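Local coordinates for ABC transporter substrate binding protein (Ribose) (Agrobacterium vitis S4, PDB 4WT7) that probably serves a sugar ABC transporter as its periplasmic solute-binding protein, and holds the sugar alcohol D-allitol in this crystal, at residues 134-143 / 166-177. Residues are numbered along the deposited sequence; the frame is centred on the assembly and turned at random.
Sequences NWGIGKDLAL and PCAIRYDQLVNV. With X9X (D-allitol), chain C.
Arg170 lays the NE-side edge of its guanidinium against Asn134, and both NE (2.8 Å) and NH2 (2.9 Å) of Arg170 donate to Asn134 OD1. The oxygen lies in the guanidinium plane, but both donors come from one face of the amide, NE well above it, the two groups being turned 54° apart. An arginine chain extended from CG to NE carries the head to the pocket, where NH1 and NH2 bond D-allitol OAD and OAB; second-shell Asn134 probably helps hold that orientation, along with Ala225 O, which takes a bond from NH1. Pro166 CB lies over one guanidinium face, displaced toward its rim, and packs 3.4 Å from Asn134 ND2. At the adjoining pair, Ile169 CG2 sits 3.5 Å from the centroid of the five-membered ring of Trp135, almost on its normal, a CH-pi contact, while Ile169 CD1 reaches Trp135 CZ2 and CH2. Gln173, bent at chi2 (-62°), brings NE2 back to Trp135 O (3.3 Å). The backbones come nearest at Gly138, whose CA is 4.1 Å from Arg170 CA; farther on, Ala142 CB meets Val177 CB. Crossing at -42°, these neighbouring helices of one alpha/beta lobe of a periplasmic binding protein point their N-terminal ends at the interdomain sugar site.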
ATOM      1  N   ASN A 134      -3.236   6.546  -6.787  1.00  8.09           N
ATOM      2  CA  ASN A 134      -4.123   5.454  -6.423  1.00  8.16           C
ATOM      3  C   ASN A 134      -5.492   5.472  -7.082  1.00  8.24           C
ATOM      4  O   ASN A 134      -6.165   4.465  -7.138  1.00  8.33           O
ATOM      5  CB  ASN A 134      -4.217   5.370  -4.908  1.00  8.13           C
ATOM      6  CG  ASN A 134      -2.949   4.830  -4.335  1.00  8.11           C
ATOM      7  OD1 ASN A 134      -2.602   3.684  -4.593  1.00  8.18           O
ATOM      8  ND2 ASN A 134      -2.196   5.667  -3.651  1.00  8.04           N
ATOM      9  N   TRP A 135      -5.872   6.598  -7.655  1.00  8.22           N
ATOM     10  CA  TRP A 135      -7.066   6.605  -8.472  1.00  8.32           C
ATOM     11  C   TRP A 135      -6.837   5.761  -9.728  1.00  8.42           C
ATOM     12  O   TRP A 135      -7.678   4.920 -10.093  1.00  8.54           O
ATOM     13  CB  TRP A 135      -7.431   8.036  -8.793  1.00  8.29           C
ATOM     14  CG  TRP A 135      -7.835   8.792  -7.553  1.00  8.22           C
ATOM     15  CD1 TRP A 135      -9.076   8.805  -6.997  1.00  8.26           C
ATOM     16  CD2 TRP A 135      -7.013   9.621  -6.713  1.00  8.11           C
ATOM     17  NE1 TRP A 135      -9.089   9.588  -5.900  1.00  8.18           N
ATOM     18  CE2 TRP A 135      -7.834  10.118  -5.695  1.00  8.08           C
ATOM     19  CE3 TRP A 135      -5.666  10.028  -6.751  1.00  8.05           C
ATOM     20  CZ2 TRP A 135      -7.363  10.963  -4.669  1.00  8.00           C
ATOM     21  CZ3 TRP A 135      -5.194  10.878  -5.738  1.00  7.97           C
ATOM     22  CH2 TRP A 135      -6.044  11.333  -4.715  1.00  7.95           C
ATOM     23  N   GLY A 136      -5.676   5.962 -10.345  1.00  8.39           N
ATOM     24  CA  GLY A 136      -5.249   5.189 -11.517  1.00  8.48           C
ATOM     25  C   GLY A 136      -5.137   3.718 -11.157  1.00  8.53           C
ATOM     26  O   GLY A 136      -5.715   2.882 -11.834  1.00  8.67           O
ATOM     27  N   ILE A 137      -4.400   3.410 -10.084  1.00  8.45           N
ATOM     28  CA  ILE A 137      -4.257   2.036  -9.627  1.00  8.52           C
ATOM     29  C   ILE A 137      -5.612   1.361  -9.426  1.00  8.64           C
ATOM     30  O   ILE A 137      -5.874   0.264  -9.938  1.00  8.77           O
ATOM     31  CB  ILE A 137      -3.483   1.981  -8.309  1.00  8.43           C
ATOM     32  CG1 ILE A 137      -1.987   2.127  -8.596  1.00  8.38           C
ATOM     33  CG2 ILE A 137      -3.729   0.643  -7.586  1.00  8.53           C
ATOM     34  CD1 ILE A 137      -1.126   2.062  -7.364  1.00  8.32           C
ATOM     35  N   GLY A 138      -6.474   2.009  -8.657  1.00  8.60           N
ATOM     36  CA  GLY A 138      -7.695   1.361  -8.244  1.00  8.72           C
ATOM     37  C   GLY A 138      -8.608   1.169  -9.418  1.00  8.86           C
ATOM     38  O   GLY A 138      -9.241   0.121  -9.533  1.00  9.02           O
ATOM     39  N   LYS A 139      -8.667   2.151 -10.315  1.00  9.44           N
ATOM     40  CA  LYS A 139      -9.511   2.013 -11.506  1.00 12.54           C
ATOM     41  C   LYS A 139      -8.980   0.924 -12.478  1.00 10.83           C
ATOM     42  O   LYS A 139      -9.738   0.127 -13.063  1.00 10.79           O
ATOM     43  CB  LYS A 139      -9.602   3.380 -12.215  1.00 13.66           C
ATOM     44  CG  LYS A 139      -9.717   3.264 -13.730  1.00 15.60           C
ATOM     45  CD  LYS A 139      -9.232   4.498 -14.431  1.00 13.37           C
ATOM     46  CE  LYS A 139      -7.774   4.434 -14.770  1.00 10.90           C
ATOM     47  NZ  LYS A 139      -7.607   4.367 -16.242  1.00 11.12           N
ATOM     48  N   ASP A 140      -7.673   0.922 -12.687  1.00  9.55           N
ATOM     49  CA  ASP A 140      -7.080  -0.042 -13.563  1.00  9.42           C
ATOM     50  C   ASP A 140      -7.300  -1.459 -13.037  1.00 10.66           C
ATOM     51  O   ASP A 140      -7.598  -2.359 -13.809  1.00  9.71           O
ATOM     52  CB  ASP A 140      -5.576   0.222 -13.728  1.00 11.98           C
ATOM     53  CG  ASP A 140      -5.271   1.449 -14.592  1.00 10.13           C
ATOM     54  OD1 ASP A 140      -6.118   1.885 -15.413  1.00  9.38           O
ATOM     55  OD2 ASP A 140      -4.162   1.979 -14.429  1.00 10.67           O
ATOM     56  N   LEU A 141      -7.096  -1.670 -11.740  1.00  9.16           N
ATOM     57  CA  LEU A 141      -7.297  -2.990 -11.166  1.00  9.29           C
ATOM     58  C   LEU A 141      -8.779  -3.401 -11.342  1.00  9.48           C
ATOM     59  O   LEU A 141      -9.099  -4.493 -11.841  1.00  9.68           O
ATOM     60  CB  LEU A 141      -6.866  -3.006  -9.690  1.00  9.18           C
ATOM     61  CG  LEU A 141      -6.928  -4.333  -8.950  1.00  9.32           C
ATOM     62  CD1 LEU A 141      -6.017  -5.289  -9.674  1.00  9.40           C
ATOM     63  CD2 LEU A 141      -6.489  -4.193  -7.490  1.00  9.22           C
ATOM     64  N   ALA A 142      -9.683  -2.484 -11.036  1.00  9.44           N
ATOM     65  CA  ALA A 142     -11.095  -2.797 -11.090  1.00  9.63           C
ATOM     66  C   ALA A 142     -11.528  -3.138 -12.520  1.00  9.82           C
ATOM     67  O   ALA A 142     -12.289  -4.070 -12.742  1.00 10.05           O
ATOM     68  CB  ALA A 142     -11.932  -1.645 -10.509  1.00  9.54           C
ATOM     69  N   LEU A 143     -11.042  -2.378 -13.497  1.00 10.78           N
ATOM     70  CA  LEU A 143     -11.425  -2.624 -14.882  1.00 11.80           C
ATOM     71  C   LEU A 143     -10.891  -3.985 -15.338  1.00 11.59           C
ATOM     72  O   LEU A 143     -11.548  -4.709 -16.086  1.00 11.62           O
ATOM     73  CB  LEU A 143     -10.946  -1.490 -15.799  1.00 11.17           C
ATOM     74  CG  LEU A 143     -11.734  -0.185 -15.619  1.00 11.40           C
ATOM     75  CD1 LEU A 143     -11.019   1.001 -16.286  1.00 11.11           C
ATOM     76  CD2 LEU A 143     -13.115  -0.345 -16.202  1.00 10.05           C
ATOM     77  N   PRO A 166      -4.076   5.263   0.731  1.00  7.03           N
ATOM     78  CA  PRO A 166      -4.066   4.580  -0.575  1.00  7.10           C
ATOM     79  C   PRO A 166      -5.054   3.421  -0.690  1.00  7.38           C
ATOM     80  O   PRO A 166      -5.619   3.202  -1.759  1.00  7.51           O
ATOM     81  CB  PRO A 166      -2.631   4.049  -0.706  1.00  7.06           C
ATOM     82  CG  PRO A 166      -2.063   4.098   0.652  1.00  7.02           C
ATOM     83  CD  PRO A 166      -2.746   5.255   1.352  1.00  6.93           C
ATOM     84  N   CYS A 167      -5.297   2.714   0.405  1.00  7.94           N
ATOM     85  CA  CYS A 167      -6.304   1.655   0.394  1.00  8.26           C
ATOM     86  C   CYS A 167      -7.739   2.184   0.253  1.00  8.38           C
ATOM     87  O   CYS A 167      -8.569   1.566  -0.437  1.00  8.64           O
ATOM     88  CB  CYS A 167      -6.200   0.810   1.657  1.00  8.44           C
ATOM     89  SG  CYS A 167      -4.523   0.299   2.030  1.00  8.95           S
ATOM     90  N   ALA A 168      -8.044   3.295   0.931  1.00  7.84           N
ATOM     91  CA  ALA A 168      -9.361   3.905   0.798  1.00  7.97           C
ATOM     92  C   ALA A 168      -9.585   4.255  -0.661  1.00  7.93           C
ATOM     93  O   ALA A 168     -10.643   4.017  -1.230  1.00  8.18           O
ATOM     94  CB  ALA A 168      -9.455   5.170   1.643  1.00  7.85           C
ATOM     95  N   ILE A 169      -8.579   4.851  -1.280  1.00  7.66           N
ATOM     96  CA  ILE A 169      -8.760   5.274  -2.674  1.00  7.66           C
ATOM     97  C   ILE A 169      -8.963   4.050  -3.566  1.00  7.92           C
ATOM     98  O   ILE A 169      -9.803   4.060  -4.483  1.00  8.12           O
ATOM     99  CB  ILE A 169      -7.568   6.147  -3.157  1.00  7.37           C
ATOM    100  CG1 ILE A 169      -7.449   7.417  -2.288  1.00  7.18           C
ATOM    101  CG2 ILE A 169      -7.678   6.503  -4.658  1.00  7.42           C
ATOM    102  CD1 ILE A 169      -6.097   8.200  -2.589  1.00  7.84           C
ATOM    103  N   ARG A 170      -8.184   2.998  -3.329  1.00  7.97           N
ATOM    104  CA  ARG A 170      -8.292   1.815  -4.167  1.00  8.27           C
ATOM    105  C   ARG A 170      -9.687   1.214  -4.021  1.00  8.64           C
ATOM    106  O   ARG A 170     -10.304   0.832  -5.010  1.00  8.92           O
ATOM    107  CB  ARG A 170      -7.216   0.775  -3.806  1.00  8.31           C
ATOM    108  CG  ARG A 170      -5.793   1.168  -4.244  1.00  8.07           C
ATOM    109  CD  ARG A 170      -4.716   0.473  -3.441  1.00  8.04           C
ATOM    110  NE  ARG A 170      -3.457   1.208  -3.487  1.00  7.76           N
ATOM    111  CZ  ARG A 170      -2.386   0.939  -2.738  1.00  7.68           C
ATOM    112  NH1 ARG A 170      -2.377  -0.072  -1.874  1.00  7.85           N
ATOM    113  NH2 ARG A 170      -1.339   1.703  -2.830  1.00  7.47           N
ATOM    114  N   TYR A 171     -10.204   1.169  -2.790  1.00  8.90           N
ATOM    115  CA  TYR A 171     -11.525   0.611  -2.572  1.00  9.08           C
ATOM    116  C   TYR A 171     -12.582   1.479  -3.247  1.00  9.15           C
ATOM    117  O   TYR A 171     -13.441   0.964  -3.989  1.00  9.52           O
ATOM    118  CB  TYR A 171     -11.815   0.445  -1.082  1.00 10.02           C
ATOM    119  CG  TYR A 171     -13.222  -0.010  -0.840  1.00  9.90           C
ATOM    120  CD1 TYR A 171     -13.605  -1.329  -1.083  1.00 11.86           C
ATOM    121  CD2 TYR A 171     -14.186   0.880  -0.420  1.00  9.65           C
ATOM    122  CE1 TYR A 171     -14.908  -1.736  -0.862  1.00 10.51           C
ATOM    123  CE2 TYR A 171     -15.498   0.469  -0.192  1.00 11.37           C
ATOM    124  CZ  TYR A 171     -15.846  -0.847  -0.406  1.00 10.55           C
ATOM    125  OH  TYR A 171     -17.162  -1.234  -0.197  1.00 11.07           O
ATOM    126  N   ASP A 172     -12.511   2.789  -3.027  1.00  8.85           N
ATOM    127  CA  ASP A 172     -13.447   3.713  -3.660  1.00  8.92           C
ATOM    128  C   ASP A 172     -13.507   3.534  -5.176  1.00  9.47           C
ATOM    129  O   ASP A 172     -14.567   3.603  -5.811  1.00  9.36           O
ATOM    130  CB  ASP A 172     -13.073   5.170  -3.323  1.00  9.53           C
ATOM    131  CG  ASP A 172     -13.431   5.540  -1.913  1.00  9.43           C
ATOM    132  OD1 ASP A 172     -14.119   4.742  -1.233  1.00  9.94           O
ATOM    133  OD2 ASP A 172     -13.032   6.616  -1.449  1.00  8.46           O
ATOM    134  N   GLN A 173     -12.354   3.273  -5.776  1.00  9.12           N
ATOM    135  CA  GLN A 173     -12.321   3.114  -7.217  1.00  9.29           C
ATOM    136  C   GLN A 173     -12.964   1.806  -7.659  1.00 10.79           C
ATOM    137  O   GLN A 173     -13.597   1.755  -8.712  1.00 10.96           O
ATOM    138  CB  GLN A 173     -10.901   3.237  -7.720  1.00  9.03           C
ATOM    139  CG  GLN A 173     -10.355   4.641  -7.544  1.00  9.07           C
ATOM    140  CD  GLN A 173     -11.171   5.671  -8.339  1.00 10.72           C
ATOM    141  OE1 GLN A 173     -12.136   6.274  -7.842  1.00 10.73           O
ATOM    142  NE2 GLN A 173     -10.797   5.839  -9.594  1.00 10.86           N
ATOM    143  N   LEU A 174     -12.799   0.752  -6.866  1.00  9.66           N
ATOM    144  CA  LEU A 174     -13.461  -0.504  -7.147  1.00 10.19           C
ATOM    145  C   LEU A 174     -14.956  -0.253  -7.104  1.00 10.50           C
ATOM    146  O   LEU A 174     -15.712  -0.629  -8.007  1.00 10.93           O
ATOM    147  CB  LEU A 174     -13.086  -1.535  -6.096  1.00 10.26           C
ATOM    148  CG  LEU A 174     -13.881  -2.839  -6.190  1.00 10.87           C
ATOM    149  CD1 LEU A 174     -13.417  -3.628  -7.420  1.00 11.16           C
ATOM    150  CD2 LEU A 174     -13.699  -3.612  -4.913  1.00 10.94           C
ATOM    151  N   VAL A 175     -15.393   0.397  -6.035  1.00 10.33           N
ATOM    152  CA  VAL A 175     -16.816   0.622  -5.879  1.00 10.68           C
ATOM    153  C   VAL A 175     -17.287   1.384  -7.117  1.00 13.09           C
ATOM    154  O   VAL A 175     -18.320   1.077  -7.730  1.00 11.68           O
ATOM    155  CB  VAL A 175     -17.146   1.420  -4.619  1.00 10.49           C
ATOM    156  CG1 VAL A 175     -18.552   1.921  -4.705  1.00 10.83           C
ATOM    157  CG2 VAL A 175     -16.923   0.570  -3.382  1.00 12.77           C
ATOM    158  N   ASN A 176     -16.507   2.368  -7.511  1.00 19.31           N
ATOM    159  CA  ASN A 176     -16.977   3.253  -8.541  1.00 17.92           C
ATOM    160  C   ASN A 176     -16.942   2.667  -9.922  1.00 21.14           C
ATOM    161  O   ASN A 176     -17.712   3.075 -10.791  1.00 21.61           O
ATOM    162  CB  ASN A 176     -16.200   4.530  -8.549  1.00 17.27           C
ATOM    163  CG  ASN A 176     -16.903   5.566  -9.322  1.00 22.93           C
ATOM    164  OD1 ASN A 176     -17.980   6.017  -8.916  1.00 26.86           O
ATOM    165  ND2 ASN A 176     -16.358   5.920 -10.480  1.00 25.03           N
ATOM    166  N   VAL A 177     -15.996   1.767 -10.150  1.00 10.69           N
ATOM    167  CA  VAL A 177     -15.948   1.093 -11.415  1.00 11.08           C
ATOM    168  C   VAL A 177     -17.155   0.149 -11.512  1.00 11.70           C
ATOM    169  O   VAL A 177     -17.891   0.216 -12.483  1.00 12.10           O
ATOM    170  CB  VAL A 177     -14.615   0.377 -11.618  1.00 10.96           C
ATOM    171  CG1 VAL A 177     -14.682  -0.553 -12.797  1.00 11.51           C
ATOM    172  CG2 VAL A 177     -13.520   1.423 -11.843  1.00 10.47           C
TER
HETATM  173  OAA X9X C 401      -1.787  -0.320   4.812  1.00 12.22           O
HETATM  174  CAG X9X C 401      -1.563  -1.566   4.258  1.00  5.73           C
HETATM  175  CAI X9X C 401      -0.881  -1.643   2.932  1.00  5.41           C
HETATM  176  OAC X9X C 401      -1.712  -1.204   1.884  1.00  9.79           O
HETATM  177  CAK X9X C 401       0.463  -0.975   2.972  1.00  1.73           C
HETATM  178  OAE X9X C 401       1.123  -1.539   4.038  1.00 10.31           O
HETATM  179  CAL X9X C 401       1.297  -1.303   1.731  1.00 12.27           C
HETATM  180  OAF X9X C 401       1.434  -2.671   1.561  1.00  9.48           O
HETATM  181  CAJ X9X C 401       0.897  -0.625   0.436  1.00  8.59           C
HETATM  182  OAD X9X C 401      -0.148  -1.248  -0.227  1.00 10.55           O
HETATM  183  CAH X9X C 401       0.641   0.865   0.525  1.00  7.04           C
HETATM  184  OAB X9X C 401       0.910   1.596  -0.652  1.00 10.03           O
HETATM  185  O   HOH W   1      -9.616  -1.259  -7.188  1.00 15.72           O